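Local coordinates for conserved hypothetical protein (PDB 2FEX), which belongs to the DJ-1/PfpI superfamily and is of unknown function, pairing with a second copy of itself in the crystal, at the interface of chains A and B. Coordinates in Å, arbitrary orientation; residue numbers count along the deposited sequence, not the author numbering. Chains: chain A/B, conserved hypothetical protein.

Contact 1: the interface of chains A and B. Residues chain A 142-143, 156-160; chain B 186-187.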
ATOM      1  N   PRO A 142      12.807  -8.460  12.788  1.00 17.56           N
ATOM      2  CA  PRO A 142      12.064  -7.518  11.934  1.00 15.89           C
ATOM      3  C   PRO A 142      11.267  -8.144  10.797  1.00 15.73           C
ATOM      4  O   PRO A 142      10.319  -7.514  10.320  1.00 16.57           O
ATOM      5  CB  PRO A 142      13.150  -6.582  11.357  1.00 16.88           C
ATOM      6  CG  PRO A 142      14.438  -7.410  11.459  1.00 18.00           C
ATOM      7  CD  PRO A 142      14.274  -8.336  12.621  1.00 17.61           C
ATOM      8  N   ARG A 143      11.661  -9.324  10.336  1.00 17.26           N
ATOM      9  CA  ARG A 143      11.000  -9.886   9.117  1.00 16.37           C
ATOM     10  C   ARG A 143       9.856 -10.821   9.496  1.00 16.34           C
ATOM     11  O   ARG A 143       9.841 -11.415  10.585  1.00 16.41           O
ATOM     12  CB  ARG A 143      11.994 -10.619   8.216  1.00 16.99           C
ATOM     13  CG  ARG A 143      13.069  -9.648   7.618  1.00 19.06           C
ATOM     14  CD  ARG A 143      14.041 -10.461   6.826  1.00 23.59           C
ATOM     15  NE  ARG A 143      15.137  -9.611   6.393  1.00 29.17           N
ATOM     16  CZ  ARG A 143      15.791  -9.780   5.254  1.00 37.50           C
ATOM     17  NH1 ARG A 143      15.455 -10.787   4.443  1.00 40.03           N
ATOM     18  NH2 ARG A 143      16.766  -8.935   4.926  1.00 38.20           N
ATOM     19  N   SER A 156       5.431  -3.012  10.255  1.00 12.90           N
ATOM     20  CA  SER A 156       6.642  -2.481   9.599  1.00 13.44           C
ATOM     21  C   SER A 156       7.246  -3.421   8.527  1.00 13.81           C
ATOM     22  O   SER A 156       8.281  -3.072   7.909  1.00 13.71           O
ATOM     23  CB  SER A 156       7.716  -2.243  10.684  1.00 13.36           C
ATOM     24  OG  SER A 156       7.867  -3.442  11.466  1.00 15.80           O
ATOM     25  N   ALA A 157       6.659  -4.618   8.348  1.00 12.21           N
ATOM     26  CA  ALA A 157       7.289  -5.628   7.461  1.00 13.86           C
ATOM     27  C   ALA A 157       6.342  -6.057   6.313  1.00 13.65           C
ATOM     28  O   ALA A 157       6.151  -7.267   6.114  1.00 13.41           O
ATOM     29  CB  ALA A 157       7.711  -6.870   8.280  1.00 14.11           C
ATOM     30  N   PRO A 158       5.806  -5.087   5.553  1.00 13.35           N
ATOM     31  CA  PRO A 158       4.894  -5.502   4.485  1.00 13.35           C
ATOM     32  C   PRO A 158       5.558  -6.320   3.378  1.00 13.87           C
ATOM     33  O   PRO A 158       4.885  -7.134   2.727  1.00 13.87           O
ATOM     34  CB  PRO A 158       4.359  -4.155   3.937  1.00 13.55           C
ATOM     35  CG  PRO A 158       5.479  -3.144   4.200  1.00 14.41           C
ATOM     36  CD  PRO A 158       6.021  -3.614   5.568  1.00 12.97           C
ATOM     37  N   VAL A 159       6.845  -6.071   3.119  1.00 12.93           N
ATOM     38  CA  VAL A 159       7.505  -6.780   2.009  1.00 13.10           C
ATOM     39  C   VAL A 159       7.698  -8.253   2.357  1.00 13.32           C
ATOM     40  O   VAL A 159       7.330  -9.120   1.583  1.00 13.19           O
ATOM     41  CB  VAL A 159       8.819  -6.109   1.608  1.00 13.23           C
ATOM     42  CG1 VAL A 159       9.397  -6.889   0.394  1.00 14.57           C
ATOM     43  CG2 VAL A 159       8.521  -4.618   1.282  1.00 15.50           C
ATOM     44  N   SER A 160       8.302  -8.550   3.516  1.00 13.26           N
ATOM     45  CA  SER A 160       8.542  -9.939   3.866  1.00 14.71           C
ATOM     46  C   SER A 160       7.208 -10.679   4.148  1.00 12.96           C
ATOM     47  O   SER A 160       7.128 -11.879   3.928  1.00 14.16           O
ATOM     48  CB  SER A 160       9.517 -10.086   5.027  1.00 16.23           C
ATOM     49  OG  SER A 160       9.068  -9.362   6.167  1.00 14.94           O
TER
ATOM     50  N   GLU B 186      13.237  -4.371   8.048  1.00 15.85           N
ATOM     51  CA  GLU B 186      13.045  -5.689   7.422  1.00 16.93           C
ATOM     52  C   GLU B 186      13.978  -5.878   6.201  1.00 18.92           C
ATOM     53  O   GLU B 186      14.013  -6.976   5.625  1.00 19.67           O
ATOM     54  CB  GLU B 186      11.585  -5.957   7.005  1.00 16.24           C
ATOM     55  CG  GLU B 186      11.105  -5.035   5.872  1.00 15.58           C
ATOM     56  CD  GLU B 186       9.820  -5.563   5.209  1.00 13.66           C
ATOM     57  OE1 GLU B 186       9.639  -6.780   5.217  1.00 14.68           O
ATOM     58  OE2 GLU B 186       9.014  -4.774   4.702  1.00 14.13           O
ATOM     59  N   HIS B 187      14.726  -4.824   5.873  1.00 19.89           N
ATOM     60  CA  HIS B 187      15.669  -4.873   4.737  1.00 21.83           C
ATOM     61  C   HIS B 187      17.130  -4.998   5.152  1.00 26.47           C
ATOM     62  O   HIS B 187      18.015  -5.099   4.297  1.00 25.98           O
ATOM     63  CB  HIS B 187      15.420  -3.729   3.743  1.00 22.31           C
ATOM     64  CG  HIS B 187      14.028  -3.728   3.193  1.00 21.11           C
ATOM     65  ND1 HIS B 187      13.592  -4.663   2.275  1.00 19.50           N
ATOM     66  CD2 HIS B 187      12.972  -2.926   3.455  1.00 19.51           C
ATOM     67  CE1 HIS B 187      12.318  -4.428   1.995  1.00 20.29           C
ATOM     68  NE2 HIS B 187      11.916  -3.382   2.705  1.00 19.58           N
TER
HETATM   69  O   HOH W   1      10.834  -3.012   8.762  1.00 16.01           O
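The imidazole of B:His187 meets A:Val159 at its rim: methyl CG2 lies in the ring plane, 3.9 Å from CE1, while one face of the ring is covered near its border by CG of the neighbouring B:Glu186. The second flat group, the carboxylate of B:Glu186, is thrust against the start of helix 158-168 of chain A. A:Ala157 CA packs against its carbon CD, and A:Pro158 CD and A:Val159 CB lie beside OE2. Backbone N-H groups of the first helical turn take the two oxygens separately. A:Val159 N donates to the syn lone pair of OE2 over 3.0 Å, and A:Ser160 N reaches OE1 from the syn side at 2.8 Å, 21° out of the carboxylate plane. The hydroxyl OG of A:Ser160 adds a second donor to OE1, arriving nearly along the C-O axis. Bonds to both oxygens would fix the carboxylate's rotation in an N-terminal helix cap supplied by the other chain, where the helix dipole would probably stabilise a negative charge. CG of B:Glu186 sits between its own backbone N and carbonyl carbon (chi1 67°), and the chain then runs extended (chi2 164°), which carries the acid to the helix end. With its symmetry twin, this cap may help hold a dimer together. At the backbone end of B:Glu186, the extended A:Arg143 passes alongside, with CG 4.0 Å from CA; its NE is near the carbonyl oxygen, but the N-H points elsewhere and no hydrogen bond forms. Water 1 links the chains, 2.7 Å from the carbonyl oxygen O of A:Ser156 and 2.9 Å from the backbone N of B:Glu186.

Contact 2: the interface of chains A and B. Residues chain A 21-22, 26-27; chain B 14-15, 45-46.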
ATOM      1  N   ALA A  21      -1.294  -7.973  -2.838  1.00 13.31           N
ATOM      2  CA  ALA A  21      -2.417  -8.049  -3.773  1.00 12.59           C
ATOM      3  C   ALA A  21      -2.004  -7.611  -5.165  1.00 13.75           C
ATOM      4  O   ALA A  21      -2.329  -8.263  -6.164  1.00 12.50           O
ATOM      5  CB  ALA A  21      -3.602  -7.204  -3.264  1.00 13.01           C
ATOM      6  N   ALA A  22      -1.272  -6.485  -5.248  1.00 13.00           N
ATOM      7  CA  ALA A  22      -0.930  -5.947  -6.574  1.00 13.99           C
ATOM      8  C   ALA A  22      -0.024  -6.916  -7.350  1.00 14.52           C
ATOM      9  O   ALA A  22      -0.228  -7.129  -8.553  1.00 15.25           O
ATOM     10  CB  ALA A  22      -0.231  -4.601  -6.399  1.00 14.36           C
ATOM     11  N   SER A  26      -1.589  -8.836 -10.512  1.00 16.78           N
ATOM     12  CA  SER A  26      -1.156  -8.208 -11.764  1.00 19.58           C
ATOM     13  C   SER A  26      -0.005  -8.918 -12.441  1.00 21.83           C
ATOM     14  O   SER A  26       0.091  -8.884 -13.683  1.00 23.24           O
ATOM     15  CB  SER A  26      -0.925  -6.664 -11.574  1.00 19.54           C
ATOM     16  OG  SER A  26      -2.182  -6.056 -11.309  1.00 22.34           O
ATOM     17  N   TYR A  27       0.839  -9.601 -11.666  1.00 21.61           N
ATOM     18  CA  TYR A  27       2.039 -10.269 -12.209  1.00 24.27           C
ATOM     19  C   TYR A  27       2.035 -11.787 -12.160  1.00 24.57           C
ATOM     20  O   TYR A  27       2.652 -12.418 -13.003  1.00 25.51           O
ATOM     21  CB  TYR A  27       3.322  -9.710 -11.589  1.00 25.84           C
ATOM     22  CG  TYR A  27       3.524  -8.268 -12.029  1.00 28.90           C
ATOM     23  CD1 TYR A  27       3.553  -7.952 -13.402  1.00 34.12           C
ATOM     24  CD2 TYR A  27       3.657  -7.243 -11.113  1.00 28.71           C
ATOM     25  CE1 TYR A  27       3.714  -6.642 -13.842  1.00 34.94           C
ATOM     26  CE2 TYR A  27       3.816  -5.904 -11.541  1.00 30.34           C
ATOM     27  CZ  TYR A  27       3.838  -5.621 -12.909  1.00 33.02           C
ATOM     28  OH  TYR A  27       4.012  -4.347 -13.405  1.00 33.64           O
TER
ATOM     29  N   ASP B  14      -1.098  -0.310  -5.927  1.00 11.58           N
ATOM     30  CA  ASP B  14      -1.676  -0.182  -4.586  1.00 11.07           C
ATOM     31  C   ASP B  14      -0.638   0.322  -3.567  1.00 11.05           C
ATOM     32  O   ASP B  14      -0.997   1.030  -2.638  1.00 12.38           O
ATOM     33  CB  ASP B  14      -2.187  -1.528  -4.048  1.00 11.10           C
ATOM     34  CG  ASP B  14      -3.264  -2.177  -4.948  1.00 11.72           C
ATOM     35  OD1 ASP B  14      -2.986  -2.278  -6.170  1.00 12.25           O
ATOM     36  OD2 ASP B  14      -4.345  -2.566  -4.424  1.00 12.95           O
ATOM     37  N   TRP B  15       0.602  -0.145  -3.697  1.00 10.58           N
ATOM     38  CA  TRP B  15       1.595   0.121  -2.671  1.00 11.29           C
ATOM     39  C   TRP B  15       2.181   1.546  -2.749  1.00 12.16           C
ATOM     40  O   TRP B  15       2.951   1.929  -1.842  1.00 14.55           O
ATOM     41  CB  TRP B  15       2.747  -0.888  -2.722  1.00 11.90           C
ATOM     42  CG  TRP B  15       3.647  -0.739  -3.962  1.00 12.40           C
ATOM     43  CD1 TRP B  15       4.797   0.010  -4.031  1.00 13.75           C
ATOM     44  CD2 TRP B  15       3.419  -1.269  -5.285  1.00 13.05           C
ATOM     45  NE1 TRP B  15       5.325  -0.035  -5.338  1.00 12.67           N
ATOM     46  CE2 TRP B  15       4.489  -0.807  -6.114  1.00 13.47           C
ATOM     47  CE3 TRP B  15       2.439  -2.104  -5.842  1.00 13.66           C
ATOM     48  CZ2 TRP B  15       4.573  -1.157  -7.470  1.00 15.29           C
ATOM     49  CZ3 TRP B  15       2.531  -2.448  -7.206  1.00 16.49           C
ATOM     50  CH2 TRP B  15       3.608  -1.996  -7.984  1.00 13.59           C
HETATM   51  N   MSE B  45      -4.396  -2.290  -9.146  1.00 12.42           N
HETATM   52  CA  MSE B  45      -3.680  -3.493  -9.573  1.00 13.65           C
HETATM   53  C   MSE B  45      -4.056  -4.695  -8.712  1.00 12.51           C
HETATM   54  O   MSE B  45      -4.141  -5.824  -9.214  1.00 13.69           O
HETATM   55  CB  MSE B  45      -2.178  -3.244  -9.470  1.00 13.65           C
HETATM   56  CG  MSE B  45      -1.683  -2.593 -10.740  1.00 11.88           C
HETATM   57 SE   MSE B  45       0.233  -2.050 -10.552  1.00 20.49          SE
HETATM   58  CE  MSE B  45       0.917  -3.782 -10.548  1.00 15.06           C
ATOM     59  N   GLY B  46      -4.152  -4.439  -7.407  1.00 11.74           N
ATOM     60  CA  GLY B  46      -4.509  -5.504  -6.455  1.00 12.92           C
ATOM     61  C   GLY B  46      -5.980  -5.863  -6.359  1.00 12.15           C
ATOM     62  O   GLY B  46      -6.328  -6.820  -5.609  1.00 13.18           O
TER
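Selenomethionine B:Met45 and A:Ala22, the residues with most surface buried here, meet where two loop segments of chain B lie against helix 18-27 of chain A. The methyl CB of A:Ala22 stands 3.9 Å from B:Met45 CB and also touches the six-membered side of the B:Trp15 indole, lying in its plane at the edge, 3.6 Å from CZ3. The carboxylate oxygen OD1 of B:Asp14 lies beside the same methyl, which is thus bordered by an aromatic rim, an aliphatic stem and a polar atom. Beyond CB, the side chain of B:Met45 first runs extended and then bends at its last torsion (chi3 70°), turning its terminal methyl CE toward chain A. CE reaches A:Ser26 CB and, 3.7 Å away, CE2 of the A:Tyr27 ring, with the tyrosine and selenomethionine side chains crossing at a slant; it also lies in plane with the B:Trp15 indole, at its edge. A hydrogen bond crosses this mainly apolar patch: the hydroxyl OG of A:Ser26 donates to the backbone carbonyl oxygen O of B:Met45 over 2.9 Å. It comes in well to one side of the carbonyl, with a C=O...donor angle of 109°, and is tilted 32° from the carbonyl plane. Small residues let the backbones come close: B:Gly46 CA lies 3.6 Å from A:Ala22 CA and also packs beside A:Ala21 CB. Besides bordering A:Ala22, B:Asp14 probably helps to position the 45-46 segment: its OD1 accepts from the backbone N of B:Gly46 at 2.7 Å, on the syn side and out of the carboxylate plane.

About 18 Å separates the C-alpha centres of contact 1 and contact 2, and the two have no residue in common. Contact 1 joins the C-terminal 3-10 helix 181-187 of chain B to the start of helix 158-168 in chain A, whereas contact 2 sets loops of chain B against helix 18-27. Chain A thus presents two separate helices to one partner, one through polar capping and the other mainly through apolar packing. Two-fold symmetry repeats both with the chains exchanged; each copy uses segments far apart in sequence, near both its beginning and its end. This is consistent with a dimer, although the crystal alone does not prove one in solution.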